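Local coordinates for protein serine protease MT3772 (Mycobacterium tuberculosis, PDB 3K6Y) that cleaves peptide bonds as a serine endopeptidase of the S1C family and probably helps the bacterium resist oxidative stress and acid, at residues E41-K46 against P114-V119; P67-T72 against V105-V110. All blocks are in the same frame, centred on the assembly; numbering follows the deposited sequence.

Contact 1 (E41-K46 against P114-V119)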
# COMPACT_ATOMS: atom_id res chain seq x y z
N GLU A 41 -19.14 -22.83 -10.89
CA GLU A 41 -18.94 -22.77 -9.43
C GLU A 41 -17.60 -23.28 -8.90
O GLU A 41 -17.01 -22.60 -8.06
CB GLU A 41 -20.11 -23.47 -8.70
CG GLU A 41 -19.90 -23.53 -7.18
CD GLU A 41 -21.00 -24.20 -6.40
OE1 GLU A 41 -20.91 -24.15 -5.16
OE2 GLU A 41 -21.92 -24.77 -7.02
N PRO A 42 -17.10 -24.44 -9.37
CA PRO A 42 -15.85 -24.92 -8.76
C PRO A 42 -14.68 -23.95 -8.89
O PRO A 42 -13.77 -23.98 -8.06
CB PRO A 42 -15.56 -26.23 -9.51
CG PRO A 42 -16.94 -26.69 -9.95
CD PRO A 42 -17.63 -25.41 -10.35
N SER A 43 -14.70 -23.14 -9.94
CA SER A 43 -13.61 -22.21 -10.21
C SER A 43 -13.80 -20.82 -9.59
O SER A 43 -12.97 -19.94 -9.80
CB SER A 43 -13.44 -22.06 -11.71
OG SER A 43 -13.20 -23.34 -12.29
N VAL A 44 -14.90 -20.65 -8.85
CA VAL A 44 -15.20 -19.40 -8.16
C VAL A 44 -14.96 -19.65 -6.69
O VAL A 44 -15.59 -20.55 -6.11
CB VAL A 44 -16.63 -18.95 -8.42
CG1 VAL A 44 -16.89 -17.64 -7.72
CG2 VAL A 44 -16.91 -18.80 -9.91
N VAL A 45 -14.02 -18.91 -6.11
CA VAL A 45 -13.51 -19.23 -4.79
C VAL A 45 -13.84 -18.14 -3.78
O VAL A 45 -14.04 -16.98 -4.15
CB VAL A 45 -11.97 -19.49 -4.84
CG1 VAL A 45 -11.66 -20.68 -5.73
CG2 VAL A 45 -11.19 -18.25 -5.32
N LYS A 46 -13.86 -18.51 -2.51
CA LYS A 46 -14.08 -17.53 -1.45
C LYS A 46 -12.72 -17.08 -0.95
O LYS A 46 -11.80 -17.88 -0.83
CB LYS A 46 -14.90 -18.19 -0.33
CG LYS A 46 -15.23 -17.21 0.80
CD LYS A 46 -15.85 -17.86 2.03
CE LYS A 46 -15.54 -17.00 3.23
NZ LYS A 46 -15.94 -17.63 4.52
N PRO A 114 -7.07 -27.09 -6.78
CA PRO A 114 -7.61 -28.03 -7.78
C PRO A 114 -8.41 -27.51 -8.98
O PRO A 114 -8.25 -28.04 -10.06
CB PRO A 114 -8.46 -29.00 -6.94
CG PRO A 114 -7.86 -28.91 -5.58
CD PRO A 114 -7.52 -27.43 -5.42
N PRO A 115 -9.31 -26.52 -8.81
CA PRO A 115 -10.18 -26.22 -9.95
C PRO A 115 -9.50 -25.60 -11.17
O PRO A 115 -8.48 -24.92 -11.04
CB PRO A 115 -11.23 -25.27 -9.38
CG PRO A 115 -10.62 -24.73 -8.15
CD PRO A 115 -9.72 -25.78 -7.61
N PRO A 116 -10.11 -25.78 -12.35
CA PRO A 116 -9.52 -25.28 -13.57
C PRO A 116 -9.80 -23.78 -13.76
O PRO A 116 -10.69 -23.22 -13.12
CB PRO A 116 -10.26 -26.09 -14.65
CG PRO A 116 -11.64 -26.24 -14.07
CD PRO A 116 -11.37 -26.51 -12.61
N PRO A 117 -9.05 -23.15 -14.66
CA PRO A 117 -9.29 -21.74 -14.93
C PRO A 117 -10.55 -21.49 -15.73
O PRO A 117 -11.04 -22.37 -16.46
CB PRO A 117 -8.08 -21.32 -15.76
CG PRO A 117 -7.55 -22.58 -16.39
CD PRO A 117 -7.91 -23.69 -15.43
N LEU A 118 -11.02 -20.26 -15.61
CA LEU A 118 -12.04 -19.71 -16.49
C LEU A 118 -11.37 -18.88 -17.56
O LEU A 118 -10.29 -18.34 -17.32
CB LEU A 118 -13.01 -18.82 -15.70
CG LEU A 118 -13.70 -19.54 -14.54
CD1 LEU A 118 -14.62 -18.57 -13.83
CD2 LEU A 118 -14.47 -20.77 -15.00
N VAL A 119 -12.01 -18.75 -18.72
CA VAL A 119 -11.45 -17.96 -19.81
C VAL A 119 -12.17 -16.62 -19.86
O VAL A 119 -13.39 -16.57 -19.65
CB VAL A 119 -11.62 -18.69 -21.18
CG1 VAL A 119 -10.78 -18.03 -22.26
CG2 VAL A 119 -11.22 -20.13 -21.06
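Ser43 sets its side chain between Pro115, Pro116 and Leu118, the three residues of 114-119 that it touches. Its hydroxyl donates a short hydrogen bond, 2.6 Å from Ser43 OG to Pro116 O, and the donor lies tilted 24° from the carbonyl plane. The chi1 of -58°, with OG beside the backbone N and anti to the carbonyl carbon, places the hydroxyl there. One carbon back, Leu118 brings up a methyl from the other segment, its CD2 3.7 Å from Ser43 CB, while Pro116 CD lies 3.7 Å from Ser43 OG. Pro115 meets the turn one residue earlier, its ring carbon CB only 3.1 Å from Pro42 O, with CG almost as near; the two proline rings touch more loosely, CB to CB at 4.4 Å.

The contact joins the short 3-10 turn 41-43, which leads into the first strand of the N-terminal barrel, to the proline-rich connection that leaves that barrel after strand 105-109. Strand 56-66 bridges the two, since Val64 shares backbone hydrogen bonds with both Ser43 and Leu118. Proline nitrogens carry no hydrogen, so a run of four prolines cannot donate backbone bonds to its neighbour; here the connection offers a carbonyl instead, and the hydroxyl of a buried serine is the donor.

Contact 2 (P67-T72 against V105-V110)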
# COMPACT_ATOMS: atom_id res chain seq x y z
N PRO A 67 -3.91 -22.14 -13.89
CA PRO A 67 -3.65 -23.03 -12.74
C PRO A 67 -2.90 -22.34 -11.59
O PRO A 67 -1.91 -21.63 -11.83
CB PRO A 67 -2.85 -24.18 -13.37
CG PRO A 67 -3.43 -24.23 -14.79
CD PRO A 67 -3.60 -22.77 -15.19
N ASP A 68 -3.40 -22.51 -10.36
CA ASP A 68 -2.73 -21.94 -9.20
C ASP A 68 -2.68 -20.41 -9.19
O ASP A 68 -1.86 -19.83 -8.48
CB ASP A 68 -1.36 -22.55 -8.96
CG ASP A 68 -1.42 -24.02 -8.62
OD1 ASP A 68 -2.51 -24.60 -8.53
OD2 ASP A 68 -0.32 -24.57 -8.38
N ARG A 69 -3.60 -19.76 -9.93
CA ARG A 69 -3.67 -18.30 -9.96
C ARG A 69 -5.11 -17.85 -9.87
O ARG A 69 -5.97 -18.32 -10.63
CB ARG A 69 -3.04 -17.73 -11.24
CG ARG A 69 -1.53 -17.90 -11.37
CD ARG A 69 -0.83 -16.98 -10.38
NE ARG A 69 0.63 -16.98 -10.44
CZ ARG A 69 1.40 -17.85 -9.80
NH1 ARG A 69 0.86 -18.88 -9.15
NH2 ARG A 69 2.72 -17.70 -9.85
N VAL A 70 -5.38 -16.95 -8.93
CA VAL A 70 -6.72 -16.46 -8.66
C VAL A 70 -6.74 -14.93 -8.81
O VAL A 70 -5.85 -14.24 -8.30
CB VAL A 70 -7.15 -16.86 -7.24
CG1 VAL A 70 -8.39 -16.10 -6.78
CG2 VAL A 70 -7.44 -18.34 -7.20
N MET A 71 -7.75 -14.41 -9.51
CA MET A 71 -7.95 -12.97 -9.59
C MET A 71 -9.05 -12.56 -8.59
O MET A 71 -10.06 -13.28 -8.43
CB MET A 71 -8.34 -12.54 -11.02
CG MET A 71 -8.54 -11.02 -11.12
SD MET A 71 -8.72 -10.45 -12.83
CE MET A 71 -7.04 -10.57 -13.46
N THR A 72 -8.86 -11.39 -7.98
CA THR A 72 -9.87 -10.77 -7.13
C THR A 72 -9.68 -9.26 -7.22
O THR A 72 -8.83 -8.79 -7.99
CB THR A 72 -9.78 -11.30 -5.67
OG1 THR A 72 -10.89 -10.79 -4.90
CG2 THR A 72 -8.47 -10.92 -4.97
N VAL A 105 -7.31 -4.55 -8.76
CA VAL A 105 -7.18 -5.99 -9.03
C VAL A 105 -6.00 -6.53 -8.27
O VAL A 105 -4.97 -5.85 -8.17
CB VAL A 105 -6.98 -6.26 -10.54
CG1 VAL A 105 -6.66 -7.75 -10.81
CG2 VAL A 105 -8.20 -5.85 -11.32
N ALA A 106 -6.15 -7.73 -7.73
CA ALA A 106 -5.03 -8.48 -7.16
C ALA A 106 -4.99 -9.85 -7.80
O ALA A 106 -6.04 -10.42 -8.15
CB ALA A 106 -5.16 -8.60 -5.62
N ILE A 107 -3.78 -10.39 -7.93
CA ILE A 107 -3.62 -11.78 -8.35
C ILE A 107 -2.94 -12.52 -7.22
O ILE A 107 -1.95 -12.04 -6.64
CB ILE A 107 -2.80 -11.91 -9.66
CG1 ILE A 107 -3.55 -11.21 -10.81
CG2 ILE A 107 -2.54 -13.39 -10.00
CD1 ILE A 107 -2.79 -11.16 -12.15
N LEU A 108 -3.52 -13.68 -6.90
CA LEU A 108 -3.02 -14.54 -5.85
C LEU A 108 -2.38 -15.77 -6.43
O LEU A 108 -2.94 -16.40 -7.33
CB LEU A 108 -4.18 -14.99 -4.95
CG LEU A 108 -5.08 -13.88 -4.43
CD1 LEU A 108 -6.19 -14.47 -3.60
CD2 LEU A 108 -4.35 -12.84 -3.61
N ALA A 109 -1.22 -16.12 -5.88
CA ALA A 109 -0.60 -17.42 -6.15
C ALA A 109 -1.11 -18.41 -5.12
O ALA A 109 -1.02 -18.17 -3.90
CB ALA A 109 0.93 -17.32 -6.08
N VAL A 110 -1.67 -19.53 -5.59
CA VAL A 110 -2.36 -20.48 -4.71
C VAL A 110 -1.91 -21.89 -5.10
O VAL A 110 -2.51 -22.55 -5.94
CB VAL A 110 -3.89 -20.37 -4.85
CG1 VAL A 110 -4.58 -21.18 -3.75
CG2 VAL A 110 -4.34 -18.89 -4.80
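Val70 and Leu108 face each other at the apolar centre, CB to CB at 4.2 Å, their side chains crossing obliquely on the face that also carries Thr72 and Ala106. Val70 directs CG2 to Val110 CG2, 4.0 Å away, and Val45, Ile47, Val83 and Val85 of the other barrel strands close over this interior face. On the reverse face Met71 slants across Val105: chi1 of 180° holds CG anti to the backbone N and 3.8 Å from Val105 CG1, and the bend at chi3 keeps CE near the same methyl. Arg69 lies on this reverse face too, its CD meeting Ile107 CG2 with the two side chains at about a right angle.

Between the faces the backbones pair as antiparallel neighbours. Val70 and Leu108 exchange two hydrogen bonds, as do Thr72 and Ala106, whereas Arg69-Ala109 and Met71-Ile107 are non-hydrogen-bonded pairs.

At the outer end the Arg69 guanidinium lays one face over Ala109 CB, which sits 3.4 Å from NH1, toward the rim of the group. Asp68 O, just before strand 69-72, is gripped twice, by Val110 N at 2.9 Å and by Arg69 NH1 at 3.0 Å, the two donors reaching it from opposite faces of the carbonyl plane. Ile224 O takes Arg69 NE, and the Asp68 carboxylate accepts from the backbone N of His112 and Leu113.

This pairing joins the third and sixth strands of the N-terminal barrel in the chymotrypsin-like fold. Its chemistry implies two largely apolar faces, Met71 packing outward on Phe120 and Leu221, with the side-chain polar bonds gathered mainly at the Asp68-Arg69 end, where the arginine also ties that corner to the segment around Ile224.

Contacts 1 and 2 lie on the same barrel, their centres about 11 Å apart, and along the chain both 67-72 and 105-110 fall between 41-46 and 114-119. They touch directly: Val45 CG2 packs 3.8 Å from Val70 CG1 in the interior, and at the surface Pro117 CG comes within 4.1 Å of Pro67 CD. Contact 1 is a surface contact away from the predicted catalytic residues His75, Asp104 and Ser183. Contact 2 lies close to two of them without touching, the Val105 side chain about 5 Å from that of Asp104 and the Thr72 side chain about 6 Å from that of Ser183. One barrel thus carries a serine-to-carbonyl contact at its surface and strand pairing that reaches the neighbourhood of the catalytic residues.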